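Local coordinates for bradavidin 2 (Bradyrhizobium japonicum, PDB 4GGT), which is an avidin-family beta-barrel protein that probably binds biotin in a pocket at one end of its barrel, at residues N18-E23 with T89-F94; T39-A42 with C47-I50; V66-F69 with S74-R77; T76-T81 with D109-V114. All coordinates share one frame; numbering follows the deposited sequence.

Contact 1 of 4, residues N18-E23 with T89-F94; sequences NERGSE and TSWTLF
R20 and W91 meet in an avidin-type beta barrel, where the loop N18-E23, which leads into strand 23-28, comes close to the side chain of a strand on another part of the wall. N18 to G21 forms a type I beta turn, and R20 on it supplies the contact from the loop side. Its terminal nitrogen NH2 comes to the edge of the W91 indole, near the ring plane, with NH2 3.0 Å from NE1 and 3.5 Å from CZ2. The guanidinium and indole planes stand 74° apart, so this is no flat stack. Both NH2 and NE1 are donors, and their closeness is no hydrogen bond; the salt bridge of NH2 to D109 OD1, on strand 103-113, probably accounts for the close approach. A bend at chi3 (-142°) helps carry the R20 guanidinium to this place, while W91 keeps CG between its backbone N and carbonyl carbon (chi1 52°), the crowded position, which sends the indole toward the turn. W91 also meets the ring of W78, on strand 74-80. The turn itself is held from within by N18, a residue seen to bind biotin in this protein: its OD1 accepts from S22 N at 2.9 Å, with the nitrogen lying above the carbonyl plane, and more weakly from R20 N at 3.2 Å.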
loop_
_atom_site.group_PDB
_atom_site.type_symbol
_atom_site.label_atom_id
_atom_site.label_comp_id
_atom_site.label_asym_id
_atom_site.label_seq_id
_atom_site.Cartn_x
_atom_site.Cartn_y
_atom_site.Cartn_z
ATOM N N ASN A 18 5.883 -2.914 -5.955
ATOM C CA ASN A 18 7.039 -2.179 -5.431
ATOM C C ASN A 18 8.267 -3.068 -5.561
ATOM O O ASN A 18 8.148 -4.189 -6.033
ATOM C CB ASN A 18 6.805 -1.668 -3.991
ATOM C CG ASN A 18 6.666 -2.786 -2.966
ATOM O OD1 ASN A 18 6.926 -3.936 -3.271
ATOM N ND2 ASN A 18 6.220 -2.442 -1.737
ATOM N N GLU A 19 9.423 -2.564 -5.146
ATOM C CA GLU A 19 10.674 -3.270 -5.380
ATOM C C GLU A 19 10.784 -4.553 -4.552
ATOM O O GLU A 19 11.543 -5.453 -4.926
ATOM C CB GLU A 19 11.902 -2.326 -5.214
ATOM C CG GLU A 19 11.876 -1.422 -3.961
ATOM C CD GLU A 19 11.123 -0.084 -4.154
ATOM O OE1 GLU A 19 11.711 0.905 -4.699
ATOM O OE2 GLU A 19 9.960 -0.017 -3.701
ATOM N N ARG A 20 9.992 -4.663 -3.476
ATOM C CA ARG A 20 9.944 -5.871 -2.629
ATOM C C ARG A 20 8.956 -6.932 -3.168
ATOM O O ARG A 20 8.829 -8.013 -2.579
ATOM C CB ARG A 20 9.530 -5.509 -1.183
ATOM C CG ARG A 20 10.196 -4.268 -0.578
ATOM C CD ARG A 20 9.517 -3.856 0.732
ATOM N NE ARG A 20 9.418 -2.401 0.889
ATOM C CZ ARG A 20 10.264 -1.632 1.584
ATOM N NH1 ARG A 20 11.317 -2.152 2.222
ATOM N NH2 ARG A 20 10.054 -0.326 1.639
ATOM N N GLY A 21 8.221 -6.604 -4.238
ATOM C CA GLY A 21 7.254 -7.519 -4.842
ATOM C C GLY A 21 5.837 -7.510 -4.284
ATOM O O GLY A 21 5.030 -8.401 -4.591
ATOM N N SER A 22 5.540 -6.532 -3.441
ATOM C CA SER A 22 4.171 -6.326 -2.968
ATOM C C SER A 22 3.317 -5.822 -4.120
ATOM O O SER A 22 3.834 -5.160 -5.014
ATOM C CB SER A 22 4.162 -5.351 -1.794
ATOM O OG SER A 22 4.728 -6.003 -0.654
ATOM N N GLU A 23 2.044 -6.210 -4.116
ATOM C CA GLU A 23 1.123 -5.924 -5.213
ATOM C C GLU A 23 0.044 -4.962 -4.766
ATOM O O GLU A 23 -0.558 -5.140 -3.705
ATOM C CB GLU A 23 0.366 -7.201 -5.608
ATOM C CG GLU A 23 1.164 -8.321 -6.304
ATOM C CD GLU A 23 0.232 -9.493 -6.546
ATOM O OE1 GLU A 23 -0.113 -10.190 -5.573
ATOM O OE2 GLU A 23 -0.205 -9.684 -7.701
ATOM N N THR A 89 6.613 6.846 -2.962
ATOM C CA THR A 89 5.845 7.003 -1.724
ATOM C C THR A 89 6.774 6.908 -0.523
ATOM O O THR A 89 7.892 6.358 -0.618
ATOM C CB THR A 89 4.802 5.860 -1.519
ATOM O OG1 THR A 89 5.498 4.604 -1.412
ATOM C CG2 THR A 89 3.747 5.814 -2.620
ATOM N N SER A 90 6.325 7.469 0.601
ATOM C CA SER A 90 6.954 7.163 1.893
ATOM C C SER A 90 5.917 6.382 2.704
ATOM O O SER A 90 4.730 6.536 2.480
ATOM C CB SER A 90 7.354 8.416 2.661
ATOM O OG SER A 90 6.243 9.296 2.883
ATOM N N TRP A 91 6.358 5.523 3.615
ATOM C CA TRP A 91 5.353 4.834 4.428
ATOM C C TRP A 91 5.689 4.807 5.900
ATOM O O TRP A 91 6.839 5.004 6.271
ATOM C CB TRP A 91 5.088 3.428 3.902
ATOM C CG TRP A 91 6.333 2.632 3.731
ATOM C CD1 TRP A 91 7.001 2.417 2.566
ATOM C CD2 TRP A 91 7.079 1.953 4.767
ATOM N NE1 TRP A 91 8.094 1.617 2.803
ATOM C CE2 TRP A 91 8.177 1.336 4.140
ATOM C CE3 TRP A 91 6.903 1.785 6.155
ATOM C CZ2 TRP A 91 9.115 0.558 4.849
ATOM C CZ3 TRP A 91 7.844 1.042 6.871
ATOM C CH2 TRP A 91 8.935 0.425 6.215
ATOM N N THR A 92 4.671 4.563 6.721
ATOM C CA THR A 92 4.830 4.446 8.166
ATOM C C THR A 92 4.016 3.194 8.509
ATOM O O THR A 92 2.865 3.086 8.090
ATOM C CB THR A 92 4.255 5.677 8.879
ATOM O OG1 THR A 92 4.990 6.850 8.490
ATOM C CG2 THR A 92 4.307 5.527 10.426
ATOM N N LEU A 93 4.666 2.243 9.189
ATOM C CA LEU A 93 4.079 0.964 9.616
ATOM C C LEU A 93 3.900 1.061 11.130
ATOM O O LEU A 93 4.812 1.485 11.847
ATOM C CB LEU A 93 5.046 -0.185 9.305
ATOM C CG LEU A 93 4.822 -1.495 10.070
ATOM C CD1 LEU A 93 3.553 -2.168 9.541
ATOM C CD2 LEU A 93 6.051 -2.429 9.988
ATOM N N PHE A 94 2.723 0.689 11.609
ATOM C CA PHE A 94 2.501 0.527 13.049
ATOM C C PHE A 94 2.164 -0.914 13.332
ATOM O O PHE A 94 1.354 -1.504 12.645
ATOM C CB PHE A 94 1.391 1.449 13.533
ATOM C CG PHE A 94 1.910 2.739 14.122
ATOM C CD1 PHE A 94 2.169 3.837 13.309
ATOM C CD2 PHE A 94 2.230 2.813 15.471
ATOM C CE1 PHE A 94 2.680 5.019 13.844
ATOM C CE2 PHE A 94 2.740 3.992 16.027
ATOM C CZ PHE A 94 2.948 5.103 15.203
#

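Contact 2 of 4, residues T39-A42 with C47-I50; sequences TNHA and CQGI
N40 and G49 join the two ends of the loop between strands 33-39 and 51-59, which in avidins borders the biotin site; N40 itself is seen to bind biotin in this protein. The far side is a type II beta turn from C47 to I50, tied by a disulfide from C47 to C72 to the loop that follows strand 62-69, and G49 has the positive phi (80°) that this turn favours. One direct hydrogen bond crosses the contact: G49 N donates to N40 O at 2.7 Å, almost straight at the hydrogen (166°) and arriving nearly along the C=O axis. The same carbonyl oxygen also receives a CA-H...O contact from Q48 and a weak bond from the hydroxyl of T39, so three partners gather on one acceptor. Packing contacts surround this bond. Q48 CB lies 3.2 Å from A42 O, with CG close beside it, and a bend at chi2 swings the amide over the chain, NE2 3.8 Å from H41 CA. The amide planes of N40 and Q48 are turned 83° against each other, the two side chains crossing at about a right angle. T39 CB comes to 3.5 Å from I50 O, and the ring of H41 reaches G49 CA loosely, at 4.3 Å from CD2. A bridging water completes the polar links: it accepts from N40 N at 2.8 Å and donates to both C47 O, also at 2.8 Å, and I50 O at 2.7 Å.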
loop_
_atom_site.group_PDB
_atom_site.type_symbol
_atom_site.label_atom_id
_atom_site.label_comp_id
_atom_site.label_asym_id
_atom_site.label_seq_id
_atom_site.Cartn_x
_atom_site.Cartn_y
_atom_site.Cartn_z
ATOM N N THR A 39 -1.431 -6.893 -1.614
ATOM C CA THR A 39 -0.879 -8.101 -0.995
ATOM C C THR A 39 0.629 -8.081 -0.856
ATOM O O THR A 39 1.341 -7.719 -1.765
ATOM C CB THR A 39 -1.594 -9.453 -1.431
ATOM O OG1 THR A 39 -0.708 -10.615 -1.439
ATOM C CG2 THR A 39 -2.498 -9.326 -2.628
ATOM N N ASN A 40 1.078 -8.344 0.364
ATOM C CA ASN A 40 2.481 -8.358 0.720
ATOM C C ASN A 40 2.996 -9.741 0.364
ATOM O O ASN A 40 2.236 -10.709 0.416
ATOM C CB ASN A 40 2.604 -8.101 2.240
ATOM C CG ASN A 40 4.017 -8.245 2.758
ATOM O OD1 ASN A 40 4.731 -7.255 2.958
ATOM N ND2 ASN A 40 4.435 -9.485 2.976
ATOM N N HIS A 41 4.260 -9.827 -0.036
ATOM C CA HIS A 41 4.835 -11.116 -0.397
ATOM C C HIS A 41 6.157 -11.383 0.298
ATOM O O HIS A 41 7.037 -12.069 -0.253
ATOM C CB HIS A 41 4.945 -11.257 -1.915
ATOM C CG HIS A 41 3.646 -11.578 -2.576
ATOM N ND1 HIS A 41 2.916 -10.647 -3.284
ATOM C CD2 HIS A 41 2.927 -12.722 -2.605
ATOM C CE1 HIS A 41 1.810 -11.213 -3.738
ATOM N NE2 HIS A 41 1.794 -12.474 -3.335
ATOM N N ALA A 42 6.291 -10.864 1.521
ATOM C CA ALA A 42 7.518 -11.041 2.297
ATOM C C ALA A 42 7.468 -12.369 3.048
ATOM O O ALA A 42 6.633 -12.561 3.951
ATOM C CB ALA A 42 7.717 -9.886 3.259
ATOM N N CYS A 47 1.214 -12.443 7.429
ATOM C CA CYS A 47 0.078 -12.013 6.615
ATOM C C CYS A 47 0.471 -11.873 5.157
ATOM O O CYS A 47 -0.319 -11.390 4.347
ATOM C CB CYS A 47 -0.498 -10.669 7.094
ATOM S SG CYS A 47 -1.404 -10.832 8.631
ATOM N N GLN A 48 1.668 -12.331 4.813
ATOM C CA GLN A 48 2.047 -12.333 3.412
ATOM C C GLN A 48 1.119 -13.239 2.626
ATOM O O GLN A 48 0.623 -14.248 3.137
ATOM C CB GLN A 48 3.507 -12.754 3.256
ATOM C CG GLN A 48 3.790 -14.240 3.505
ATOM C CD GLN A 48 3.769 -15.098 2.244
ATOM O OE1 GLN A 48 3.328 -16.263 2.269
ATOM N NE2 GLN A 48 4.249 -14.542 1.142
ATOM N N GLY A 49 0.866 -12.878 1.379
ATOM C CA GLY A 49 0.076 -13.708 0.504
ATOM C C GLY A 49 -1.413 -13.581 0.711
ATOM O O GLY A 49 -2.190 -14.251 0.043
ATOM N N ILE A 50 -1.837 -12.760 1.660
ATOM C CA ILE A 50 -3.262 -12.601 1.786
ATOM C C ILE A 50 -3.642 -11.191 1.324
ATOM O O ILE A 50 -2.948 -10.215 1.668
ATOM C CB ILE A 50 -3.858 -13.050 3.166
ATOM C CG1 ILE A 50 -4.190 -11.913 4.057
ATOM C CG2 ILE A 50 -3.151 -14.254 3.812
ATOM C CD1 ILE A 50 -5.631 -11.721 4.033
HETATM O O HOH W 1 -0.556 -9.285 2.490
#

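Contact 3 of 4, residues V66-F69 with S74-R77; sequences VVTF and SFTR
V67 and T76 form a hydrogen-bonded pair in the antiparallel hairpin of strands 62-69 and 74-80, with V67 N to T76 O and T76 N to V67 O both 3.0 Å long. F69 and S74 make the next such pair, although its single bond, F69 N to S74 O at 2.8 Å, is less straight (142°). Side chains divide between two faces. On the buried face F69 places CG beside its backbone N (chi1 -57°), which lays the phenyl ring back along the hairpin: V67 CG1 packs 3.8 Å above one ring face, toward the rim, while T76 OG1 sits in plane at the edge, 3.8 Å from CE1. S74, seen to bind biotin in this protein, turns OG to the F69 side as well, 3.8 Å from F69 CB. On the other face the strand pairing sets F75 CB 3.4 Å from T68 OG1. With CG wedged between backbone N and carbonyl carbon (chi1 64°), the F75 ring is carried to the V66 end of the face, where CD1 makes a loose apolar contact with V66 CG2 at 4.3 Å. The hairpin is flanked on both edges: strand 51-59 bonds to V66 through A55, and strand 86-95 bonds to F75 and R77. Within the barrel, F38 of strand 33-39 touches V67 and F69, and the F69 ring meets those of F45 and Y52.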
loop_
_atom_site.group_PDB
_atom_site.type_symbol
_atom_site.label_atom_id
_atom_site.label_comp_id
_atom_site.label_asym_id
_atom_site.label_seq_id
_atom_site.Cartn_x
_atom_site.Cartn_y
_atom_site.Cartn_z
ATOM N N VAL A 66 -4.005 3.254 2.865
ATOM C CA VAL A 66 -3.754 2.539 4.109
ATOM C C VAL A 66 -4.195 1.086 3.923
ATOM O O VAL A 66 -5.238 0.804 3.323
ATOM C CB VAL A 66 -4.502 3.193 5.329
ATOM C CG1 VAL A 66 -6.002 3.295 5.108
ATOM C CG2 VAL A 66 -4.212 2.424 6.603
ATOM N N VAL A 67 -3.343 0.152 4.374
ATOM C CA VAL A 67 -3.700 -1.242 4.366
ATOM C C VAL A 67 -3.576 -1.793 5.798
ATOM O O VAL A 67 -2.571 -1.566 6.458
ATOM C CB VAL A 67 -2.777 -2.053 3.446
ATOM C CG1 VAL A 67 -3.100 -3.549 3.531
ATOM C CG2 VAL A 67 -2.922 -1.531 1.982
ATOM N N THR A 68 -4.595 -2.511 6.259
ATOM C CA THR A 68 -4.544 -3.129 7.603
ATOM C C THR A 68 -4.391 -4.642 7.444
ATOM O O THR A 68 -5.214 -5.314 6.794
ATOM C CB THR A 68 -5.794 -2.726 8.422
ATOM O OG1 THR A 68 -5.721 -1.324 8.636
ATOM C CG2 THR A 68 -5.795 -3.448 9.792
ATOM N N PHE A 69 -3.270 -5.165 7.939
ATOM C CA PHE A 69 -2.989 -6.598 7.829
ATOM C C PHE A 69 -3.605 -7.212 9.086
ATOM O O PHE A 69 -2.974 -7.258 10.155
ATOM C CB PHE A 69 -1.483 -6.875 7.746
ATOM C CG PHE A 69 -0.806 -6.153 6.603
ATOM C CD1 PHE A 69 -0.228 -4.908 6.814
ATOM C CD2 PHE A 69 -0.828 -6.700 5.324
ATOM C CE1 PHE A 69 0.383 -4.216 5.739
ATOM C CE2 PHE A 69 -0.236 -6.032 4.234
ATOM C CZ PHE A 69 0.366 -4.808 4.445
ATOM N N SER A 74 -1.313 -5.006 12.453
ATOM C CA SER A 74 -0.477 -3.983 11.887
ATOM C C SER A 74 -1.218 -3.283 10.776
ATOM O O SER A 74 -2.131 -3.853 10.162
ATOM C CB SER A 74 0.870 -4.548 11.416
ATOM O OG SER A 74 0.721 -5.634 10.559
ATOM N N PHE A 75 -0.812 -2.052 10.549
ATOM C CA PHE A 75 -1.229 -1.353 9.343
ATOM C C PHE A 75 -0.129 -0.464 8.843
ATOM O O PHE A 75 0.753 -0.025 9.599
ATOM C CB PHE A 75 -2.550 -0.592 9.550
ATOM C CG PHE A 75 -2.463 0.501 10.558
ATOM C CD1 PHE A 75 -1.970 1.748 10.189
ATOM C CD2 PHE A 75 -2.882 0.289 11.882
ATOM C CE1 PHE A 75 -1.862 2.781 11.122
ATOM C CE2 PHE A 75 -2.814 1.338 12.822
ATOM C CZ PHE A 75 -2.312 2.577 12.437
ATOM N N THR A 76 -0.168 -0.203 7.546
ATOM C CA THR A 76 0.790 0.715 6.910
ATOM C C THR A 76 0.036 1.796 6.155
ATOM O O THR A 76 -0.972 1.500 5.530
ATOM C CB THR A 76 1.668 -0.074 5.975
ATOM O OG1 THR A 76 2.289 -1.103 6.746
ATOM C CG2 THR A 76 2.754 0.805 5.301
ATOM N N ARG A 77 0.552 3.021 6.208
ATOM C CA ARG A 77 -0.008 4.107 5.427
ATOM C C ARG A 77 1.080 4.552 4.485
ATOM O O ARG A 77 2.194 4.896 4.955
ATOM C CB ARG A 77 -0.401 5.269 6.325
ATOM C CG ARG A 77 -1.112 6.406 5.543
ATOM C CD ARG A 77 -0.113 7.428 4.957
ATOM N NE ARG A 77 0.407 8.424 5.908
ATOM C CZ ARG A 77 1.661 8.513 6.343
ATOM N NH1 ARG A 77 2.619 7.617 6.031
ATOM N NH2 ARG A 77 1.957 9.496 7.163
#

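Contact 4 of 4, residues T76-T81 with D109-V114; sequences TRWVGT and DIFTRV
W78 and D109 are joined across the interior of the barrel by a hydrogen bond that is nearly perfectly straight: NE1 donates to OD2 at 2.9 Å, with 176° at the hydrogen. The oxygen lies in the indole plane and uses its anti lone pair, and carboxylate and ring are nearly coplanar, 20° apart. F111 meets the indole at about a right angle. Its CE1 and CZ atoms form an edge that points at the face of W78, an offset edge-to-face pair with planes at 73°; CE1 is 3.6 Å from NE1 and 3.7 Å from CD1. T76 CG2 covers one face of the indole, 3.4 Å above its plane. This tight group contrasts with the backbones, whose nearest CA atoms, those of W78 and D109, are still 8.5 Å apart, and with I110 and V79, which are turned to the exposed outer side of the wall. OD1 of D109, a residue seen to bind biotin in this protein, is held by a salt bridge from R20, and OD2 also takes a weak hydrogen bond from N18 ND2. Strand 86-95 runs between strands 74-80 and 103-113 in the sheet and bonds to both, F65 and F38 pack their rings against W78, and W16 of strand 14-17 touches F111.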
loop_
_atom_site.group_PDB
_atom_site.type_symbol
_atom_site.label_atom_id
_atom_site.label_comp_id
_atom_site.label_asym_id
_atom_site.label_seq_id
_atom_site.Cartn_x
_atom_site.Cartn_y
_atom_site.Cartn_z
ATOM N N THR A 76 -0.168 -0.203 7.546
ATOM C CA THR A 76 0.790 0.715 6.910
ATOM C C THR A 76 0.036 1.796 6.155
ATOM O O THR A 76 -0.972 1.500 5.530
ATOM C CB THR A 76 1.668 -0.074 5.975
ATOM O OG1 THR A 76 2.289 -1.103 6.746
ATOM C CG2 THR A 76 2.754 0.805 5.301
ATOM N N ARG A 77 0.552 3.021 6.208
ATOM C CA ARG A 77 -0.008 4.107 5.427
ATOM C C ARG A 77 1.080 4.552 4.485
ATOM O O ARG A 77 2.194 4.896 4.955
ATOM C CB ARG A 77 -0.401 5.269 6.325
ATOM C CG ARG A 77 -1.112 6.406 5.543
ATOM C CD ARG A 77 -0.113 7.428 4.957
ATOM N NE ARG A 77 0.407 8.424 5.908
ATOM C CZ ARG A 77 1.661 8.513 6.343
ATOM N NH1 ARG A 77 2.619 7.617 6.031
ATOM N NH2 ARG A 77 1.957 9.496 7.163
ATOM N N TRP A 78 0.724 4.641 3.199
ATOM C CA TRP A 78 1.654 5.176 2.186
ATOM C C TRP A 78 1.127 6.549 1.759
ATOM O O TRP A 78 -0.087 6.743 1.613
ATOM C CB TRP A 78 1.651 4.281 0.954
ATOM C CG TRP A 78 2.376 2.971 1.057
ATOM C CD1 TRP A 78 3.620 2.688 0.581
ATOM C CD2 TRP A 78 1.850 1.747 1.587
ATOM N NE1 TRP A 78 3.944 1.363 0.815
ATOM C CE2 TRP A 78 2.869 0.756 1.435
ATOM C CE3 TRP A 78 0.631 1.390 2.186
ATOM C CZ2 TRP A 78 2.693 -0.571 1.864
ATOM C CZ3 TRP A 78 0.442 0.081 2.623
ATOM C CH2 TRP A 78 1.489 -0.900 2.456
ATOM N N VAL A 79 2.041 7.502 1.554
ATOM C CA VAL A 79 1.679 8.787 1.024
ATOM C C VAL A 79 2.702 9.086 -0.099
ATOM O O VAL A 79 3.884 8.757 0.034
ATOM C CB VAL A 79 1.607 9.891 2.124
ATOM C CG1 VAL A 79 2.857 9.864 3.038
ATOM C CG2 VAL A 79 1.346 11.253 1.493
ATOM N N GLY A 80 2.226 9.615 -1.210
ATOM C CA GLY A 80 3.109 9.858 -2.351
ATOM C C GLY A 80 2.426 10.575 -3.488
ATOM O O GLY A 80 1.489 11.369 -3.292
ATOM N N THR A 81 2.875 10.266 -4.689
ATOM C CA THR A 81 2.386 10.967 -5.880
ATOM C C THR A 81 2.476 10.019 -7.045
ATOM O O THR A 81 3.086 8.955 -6.932
ATOM C CB THR A 81 3.216 12.259 -6.207
ATOM O OG1 THR A 81 4.575 11.895 -6.470
ATOM C CG2 THR A 81 3.203 13.225 -5.059
ATOM N N ASP A 109 8.937 3.531 -0.728
ATOM C CA ASP A 109 8.674 2.516 -1.758
ATOM C C ASP A 109 8.457 3.250 -3.050
ATOM O O ASP A 109 7.883 4.340 -3.060
ATOM C CB ASP A 109 7.366 1.769 -1.484
ATOM C CG ASP A 109 7.531 0.535 -0.618
ATOM O OD1 ASP A 109 8.597 -0.122 -0.688
ATOM O OD2 ASP A 109 6.534 0.170 0.066
ATOM N N ILE A 110 8.854 2.631 -4.155
ATOM C CA ILE A 110 8.349 3.114 -5.462
ATOM C C ILE A 110 7.543 1.976 -6.081
ATOM O O ILE A 110 8.071 0.872 -6.308
ATOM C CB ILE A 110 9.494 3.576 -6.422
ATOM C CG1 ILE A 110 10.401 4.597 -5.730
ATOM C CG2 ILE A 110 8.899 4.097 -7.750
ATOM C CD1 ILE A 110 11.643 5.027 -6.583
ATOM N N PHE A 111 6.271 2.235 -6.343
ATOM C CA PHE A 111 5.433 1.284 -7.052
ATOM C C PHE A 111 5.545 1.637 -8.525
ATOM O O PHE A 111 5.515 2.807 -8.887
ATOM C CB PHE A 111 3.989 1.416 -6.608
ATOM C CG PHE A 111 3.763 0.941 -5.209
ATOM C CD1 PHE A 111 4.043 1.773 -4.127
ATOM C CD2 PHE A 111 3.315 -0.363 -4.975
ATOM C CE1 PHE A 111 3.868 1.322 -2.795
ATOM C CE2 PHE A 111 3.111 -0.846 -3.657
ATOM C CZ PHE A 111 3.375 0.014 -2.561
ATOM N N THR A 112 5.662 0.613 -9.349
ATOM C CA THR A 112 5.746 0.796 -10.792
ATOM C C THR A 112 4.539 0.132 -11.400
ATOM O O THR A 112 4.171 -0.980 -10.996
ATOM C CB THR A 112 7.027 0.130 -11.308
ATOM O OG1 THR A 112 8.140 0.867 -10.795
ATOM C CG2 THR A 112 7.091 0.191 -12.831
ATOM N N ARG A 113 3.890 0.829 -12.337
ATOM C CA ARG A 113 2.730 0.261 -12.997
ATOM C C ARG A 113 3.105 -0.922 -13.900
ATOM O O ARG A 113 4.046 -0.856 -14.711
ATOM C CB ARG A 113 1.853 1.335 -13.685
ATOM C CG ARG A 113 0.875 0.729 -14.704
ATOM C CD ARG A 113 -0.572 1.140 -14.576
ATOM N NE ARG A 113 -0.892 2.287 -15.376
ATOM C CZ ARG A 113 -1.987 2.459 -16.132
ATOM N NH1 ARG A 113 -2.947 1.542 -16.285
ATOM N NH2 ARG A 113 -2.097 3.597 -16.779
ATOM N N VAL A 114 2.381 -2.027 -13.707
ATOM C CA VAL A 114 2.560 -3.250 -14.480
ATOM C C VAL A 114 1.534 -3.348 -15.604
ATOM O O VAL A 114 1.892 -3.642 -16.759
ATOM C CB VAL A 114 2.494 -4.507 -13.575
ATOM C CG1 VAL A 114 2.679 -5.767 -14.404
ATOM C CG2 VAL A 114 3.580 -4.411 -12.505
#

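In the fold
The four contacts show how chemistry follows place in a barrel. Contact 4 is fully buried and relies on a single straight bond and aromatic packing across the interior, whereas contact 3 is partly buried and relies on regular backbone bonds between neighbouring strands. Contacts 1 and 2 lie at the surface, the first between a loop and strand 86-95, the second within one loop: one turns on an arginine whose guanidinium is salt-bridged to D109 of contact 4, the other on turn backbone and a water. Contacts 3 and 4 both use strand 74-80 and share T76 and R77. Each contact holds a residue seen to bind biotin, which suggests that loop and wall meet around one pocket.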